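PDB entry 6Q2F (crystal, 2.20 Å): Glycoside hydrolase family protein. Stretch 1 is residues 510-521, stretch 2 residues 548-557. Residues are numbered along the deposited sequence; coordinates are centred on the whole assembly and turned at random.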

# COMPACT_ATOMS: atom_id res chain seq x y z
N ALA A 510 13.37 12.75 3.87
CA ALA A 510 14.08 13.86 3.26
C ALA A 510 13.21 15.12 3.30
O ALA A 510 11.99 15.04 3.14
CB ALA A 510 14.47 13.52 1.83
N ASN A 511 13.84 16.27 3.52
CA ASN A 511 13.03 17.48 3.64
C ASN A 511 13.73 18.70 3.05
O ASN A 511 13.45 19.83 3.49
CB ASN A 511 12.68 17.76 5.11
CG ASN A 511 13.88 18.18 5.95
OD1 ASN A 511 15.03 18.18 5.50
ND2 ASN A 511 13.62 18.54 7.21
N TRP A 512 14.66 18.51 2.12
CA TRP A 512 15.23 19.64 1.40
C TRP A 512 15.47 19.24 -0.05
O TRP A 512 15.76 18.08 -0.37
CB TRP A 512 16.55 20.15 2.01
CG TRP A 512 17.11 21.29 1.20
CD1 TRP A 512 18.12 21.23 0.31
CD2 TRP A 512 16.60 22.63 1.16
NE1 TRP A 512 18.32 22.46 -0.27
CE2 TRP A 512 17.39 23.33 0.22
CE3 TRP A 512 15.57 23.31 1.83
CZ2 TRP A 512 17.19 24.69 -0.05
CZ3 TRP A 512 15.36 24.64 1.54
CH2 TRP A 512 16.17 25.32 0.62
N THR A 513 15.35 20.22 -0.93
CA THR A 513 15.73 20.04 -2.32
C THR A 513 16.13 21.43 -2.82
O THR A 513 15.59 22.43 -2.33
CB THR A 513 14.58 19.41 -3.14
OG1 THR A 513 15.07 18.92 -4.40
CG2 THR A 513 13.44 20.41 -3.38
N PRO A 514 17.08 21.52 -3.75
CA PRO A 514 17.71 22.84 -4.01
C PRO A 514 16.74 23.94 -4.46
O PRO A 514 16.93 25.10 -4.09
CB PRO A 514 18.76 22.51 -5.08
CG PRO A 514 19.16 21.09 -4.74
CD PRO A 514 17.82 20.41 -4.38
N ARG A 515 15.70 23.61 -5.22
CA ARG A 515 14.73 24.60 -5.68
C ARG A 515 13.62 24.84 -4.67
O ARG A 515 12.65 25.54 -5.01
CB ARG A 515 14.11 24.17 -7.02
CG ARG A 515 15.14 24.00 -8.16
CD ARG A 515 14.43 23.56 -9.44
NE ARG A 515 15.33 23.54 -10.60
CZ ARG A 515 15.16 24.27 -11.69
NH1 ARG A 515 14.11 25.09 -11.79
NH2 ARG A 515 16.02 24.19 -12.69
N MSE A 516 13.73 24.31 -3.46
CA MSE A 516 12.64 24.36 -2.47
C MSE A 516 12.00 25.75 -2.26
O MSE A 516 10.78 25.86 -2.18
CB MSE A 516 13.15 23.84 -1.13
CG MSE A 516 12.08 23.71 -0.10
SE MSE A 516 10.85 22.28 -0.56
CE MSE A 516 9.53 22.63 0.79
N LEU A 517 12.82 26.80 -2.12
CA LEU A 517 12.26 28.13 -1.87
C LEU A 517 11.37 28.59 -3.02
O LEU A 517 10.27 29.09 -2.80
CB LEU A 517 13.37 29.15 -1.59
CG LEU A 517 14.18 28.83 -0.33
CD1 LEU A 517 15.19 29.94 -0.03
CD2 LEU A 517 13.24 28.62 0.87
N GLU A 518 11.83 28.40 -4.27
CA GLU A 518 10.99 28.73 -5.42
C GLU A 518 9.75 27.85 -5.46
O GLU A 518 8.65 28.33 -5.75
CB GLU A 518 11.75 28.57 -6.73
CG GLU A 518 13.01 29.40 -6.90
CD GLU A 518 13.92 28.80 -7.97
OE1 GLU A 518 13.53 28.78 -9.16
OE2 GLU A 518 15.02 28.31 -7.61
N GLN A 519 9.92 26.54 -5.22
CA GLN A 519 8.77 25.64 -5.25
C GLN A 519 7.76 26.04 -4.19
O GLN A 519 6.55 26.05 -4.45
CB GLN A 519 9.20 24.18 -5.03
CG GLN A 519 10.20 23.63 -6.05
CD GLN A 519 9.57 23.37 -7.41
OE1 GLN A 519 8.46 23.82 -7.69
NE2 GLN A 519 10.29 22.66 -8.27
N PHE A 520 8.22 26.35 -2.98
CA PHE A 520 7.31 26.75 -1.92
C PHE A 520 6.55 28.01 -2.31
O PHE A 520 5.33 28.10 -2.15
CB PHE A 520 8.09 26.94 -0.62
CG PHE A 520 7.24 27.28 0.57
CD1 PHE A 520 6.73 28.56 0.74
CD2 PHE A 520 7.00 26.33 1.55
CE1 PHE A 520 5.97 28.88 1.84
CE2 PHE A 520 6.24 26.64 2.66
CZ PHE A 520 5.73 27.93 2.81
N GLN A 521 7.27 29.02 -2.82
CA GLN A 521 6.63 30.25 -3.25
C GLN A 521 5.58 29.98 -4.33
O GLN A 521 4.47 30.51 -4.27
CB GLN A 521 7.68 31.23 -3.77
CG GLN A 521 7.08 32.46 -4.41
CD GLN A 521 6.65 33.46 -3.37
OE1 GLN A 521 7.43 33.83 -2.50
NE2 GLN A 521 5.40 33.88 -3.44
N ARG A 548 1.43 26.26 11.00
CA ARG A 548 0.88 26.32 9.65
C ARG A 548 1.99 26.44 8.61
O ARG A 548 1.89 25.84 7.54
CB ARG A 548 -0.11 27.47 9.52
CG ARG A 548 -1.40 27.20 10.27
CD ARG A 548 -2.30 28.41 10.24
NE ARG A 548 -3.50 28.12 11.02
CZ ARG A 548 -4.56 28.92 11.09
NH1 ARG A 548 -4.59 30.07 10.42
NH2 ARG A 548 -5.58 28.55 11.83
N PHE A 549 3.05 27.18 8.92
CA PHE A 549 4.16 27.19 7.98
C PHE A 549 4.72 25.79 7.79
O PHE A 549 5.00 25.37 6.66
CB PHE A 549 5.29 28.11 8.42
CG PHE A 549 6.58 27.79 7.74
CD1 PHE A 549 6.73 28.03 6.38
CD2 PHE A 549 7.62 27.18 8.42
CE1 PHE A 549 7.91 27.72 5.73
CE2 PHE A 549 8.80 26.86 7.77
CZ PHE A 549 8.95 27.13 6.42
N LEU A 550 4.91 25.06 8.89
CA LEU A 550 5.48 23.72 8.77
C LEU A 550 4.55 22.81 7.98
O LEU A 550 5.00 22.05 7.12
CB LEU A 550 5.80 23.17 10.16
CG LEU A 550 6.85 24.05 10.86
CD1 LEU A 550 6.94 23.80 12.37
CD2 LEU A 550 8.22 23.90 10.20
N TYR A 551 3.23 22.90 8.24
CA TYR A 551 2.25 22.22 7.39
C TYR A 551 2.47 22.56 5.91
O TYR A 551 2.49 21.67 5.05
CB TYR A 551 0.82 22.60 7.81
CG TYR A 551 -0.24 22.12 6.83
CD1 TYR A 551 -0.63 22.91 5.75
CD2 TYR A 551 -0.84 20.87 6.97
CE1 TYR A 551 -1.59 22.47 4.84
CE2 TYR A 551 -1.82 20.43 6.06
CZ TYR A 551 -2.17 21.23 5.00
OH TYR A 551 -3.14 20.81 4.08
N ASP A 552 2.60 23.85 5.61
CA ASP A 552 2.83 24.29 4.23
C ASP A 552 4.14 23.73 3.69
O ASP A 552 4.25 23.41 2.50
CB ASP A 552 2.86 25.83 4.16
CG ASP A 552 1.47 26.44 4.30
OD1 ASP A 552 0.49 25.72 4.02
OD2 ASP A 552 1.37 27.64 4.68
N TYR A 553 5.15 23.62 4.54
CA TYR A 553 6.43 23.07 4.10
C TYR A 553 6.29 21.59 3.80
O TYR A 553 6.71 21.12 2.74
CB TYR A 553 7.50 23.34 5.15
CG TYR A 553 8.91 23.10 4.67
CD1 TYR A 553 9.63 24.12 4.06
CD2 TYR A 553 9.51 21.85 4.81
CE1 TYR A 553 10.92 23.91 3.62
CE2 TYR A 553 10.79 21.62 4.35
CZ TYR A 553 11.50 22.67 3.77
OH TYR A 553 12.78 22.46 3.32
N ARG A 554 5.67 20.84 4.72
CA ARG A 554 5.41 19.42 4.46
C ARG A 554 4.57 19.25 3.22
O ARG A 554 4.79 18.32 2.43
CB ARG A 554 4.72 18.78 5.67
CG ARG A 554 5.62 18.69 6.92
CD ARG A 554 5.01 17.77 7.96
NE ARG A 554 3.64 18.16 8.25
CZ ARG A 554 3.30 19.13 9.09
NH1 ARG A 554 4.23 19.81 9.75
NH2 ARG A 554 2.02 19.42 9.28
N ARG A 555 3.61 20.16 3.00
CA ARG A 555 2.74 20.01 1.84
C ARG A 555 3.50 20.25 0.54
O ARG A 555 3.22 19.61 -0.48
CB ARG A 555 1.55 20.96 1.96
CG ARG A 555 0.59 20.88 0.78
CD ARG A 555 -0.77 21.40 1.16
NE ARG A 555 -1.69 21.36 0.02
CZ ARG A 555 -3.01 21.54 0.13
NH1 ARG A 555 -3.54 21.75 1.33
NH2 ARG A 555 -3.77 21.48 -0.95
N THR A 556 4.46 21.15 0.57
CA THR A 556 5.26 21.37 -0.63
C THR A 556 6.08 20.13 -0.97
O THR A 556 6.22 19.77 -2.14
CB THR A 556 6.15 22.59 -0.43
OG1 THR A 556 5.32 23.74 -0.18
CG2 THR A 556 7.01 22.85 -1.66
N LEU A 557 6.64 19.47 0.05
CA LEU A 557 7.39 18.25 -0.20
C LEU A 557 6.48 17.19 -0.81
O LEU A 557 6.84 16.53 -1.79
CB LEU A 557 8.02 17.75 1.10
CG LEU A 557 9.04 18.64 1.81
CD1 LEU A 557 9.36 18.11 3.20
CD2 LEU A 557 10.33 18.71 0.98

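The two stretches meet where a loop leading into a helix (residues 516-521) packs against a second helix (548-557). The helix axes approach to 9.8 Å and their directions differ by 104°, so the contact is compact and rests on a few side chains that reach across.

Tyr553 is central to it. Its CA-to-CB bond points sideways, but with chi1 t (-167°) and chi2 at 89° the ring extends to the loop, where Tyr553 OH donates a hydrogen bond of 2.7 Å to the backbone O of Asn511. This is the only hydrogen bond between the stretches, and it ties a loop carbonyl to the helix. Tyr553 OH also lies at the edge of the Trp512 ring, 3.3 Å from Trp512 CE3. Trp512 starts out pointing away, and part of its indole returns to this position. The side chain of Asn511, chi1 p, makes its hydrogen bonds elsewhere in the structure; Asn511 CB lies 3.8 Å from Leu557 CD1.

Met516, a selenomethionine in the first turn of its helix, lies over one face of the Tyr553 ring. Its CA-to-CB bond points toward the other helix, and the t, p, t conformation brings Met516 CE over the ring, 3.5 Å from the centroid of Tyr553 and only 16° off the normal, in a CH-pi contact. Met516 SE is farther from the Tyr553 centroid, at 4.8 Å, and oblique to it. The methyl group thus makes the closer approach to the ring; both SE and CE of Met516 also pack against Leu557 CD2, at 3.9 and 4.0 Å. The m, t rotamer of Leu557 places its CD1 near the Asn511 backbone, 3.7 Å from Asn511 CA, so its two methyl groups contact both the loop and the start of the helix.

One turn on from Met516, Phe520 also adopts chi1 t (-177°), which carries its ring from a sideways start into a hole formed by Phe549, Asp552, Tyr553 and Thr556. Phe520 CZ lies 3.7 Å from Phe549 CE1; the Phe520 and Phe549 rings meet obliquely, with planes at 48° and centroids 5.5 Å apart. The backbone N of Tyr553 approaches the ring edge, 3.7 Å from Phe520 CE2, but is already committed to the helical hydrogen bond with Phe549 O.

Thr556 forms part of the same hole. With chi1 m, Thr556 OG1 donates a hydrogen bond to Asp552 O (2.9 Å) one turn back, and Thr556 OG1 is also 3.5 Å from Phe520 CD2. Thr556 CG2 meanwhile lies 3.5 Å from Met516 CE, so Thr556 touches both of the side chains that dominate the first helix's contribution.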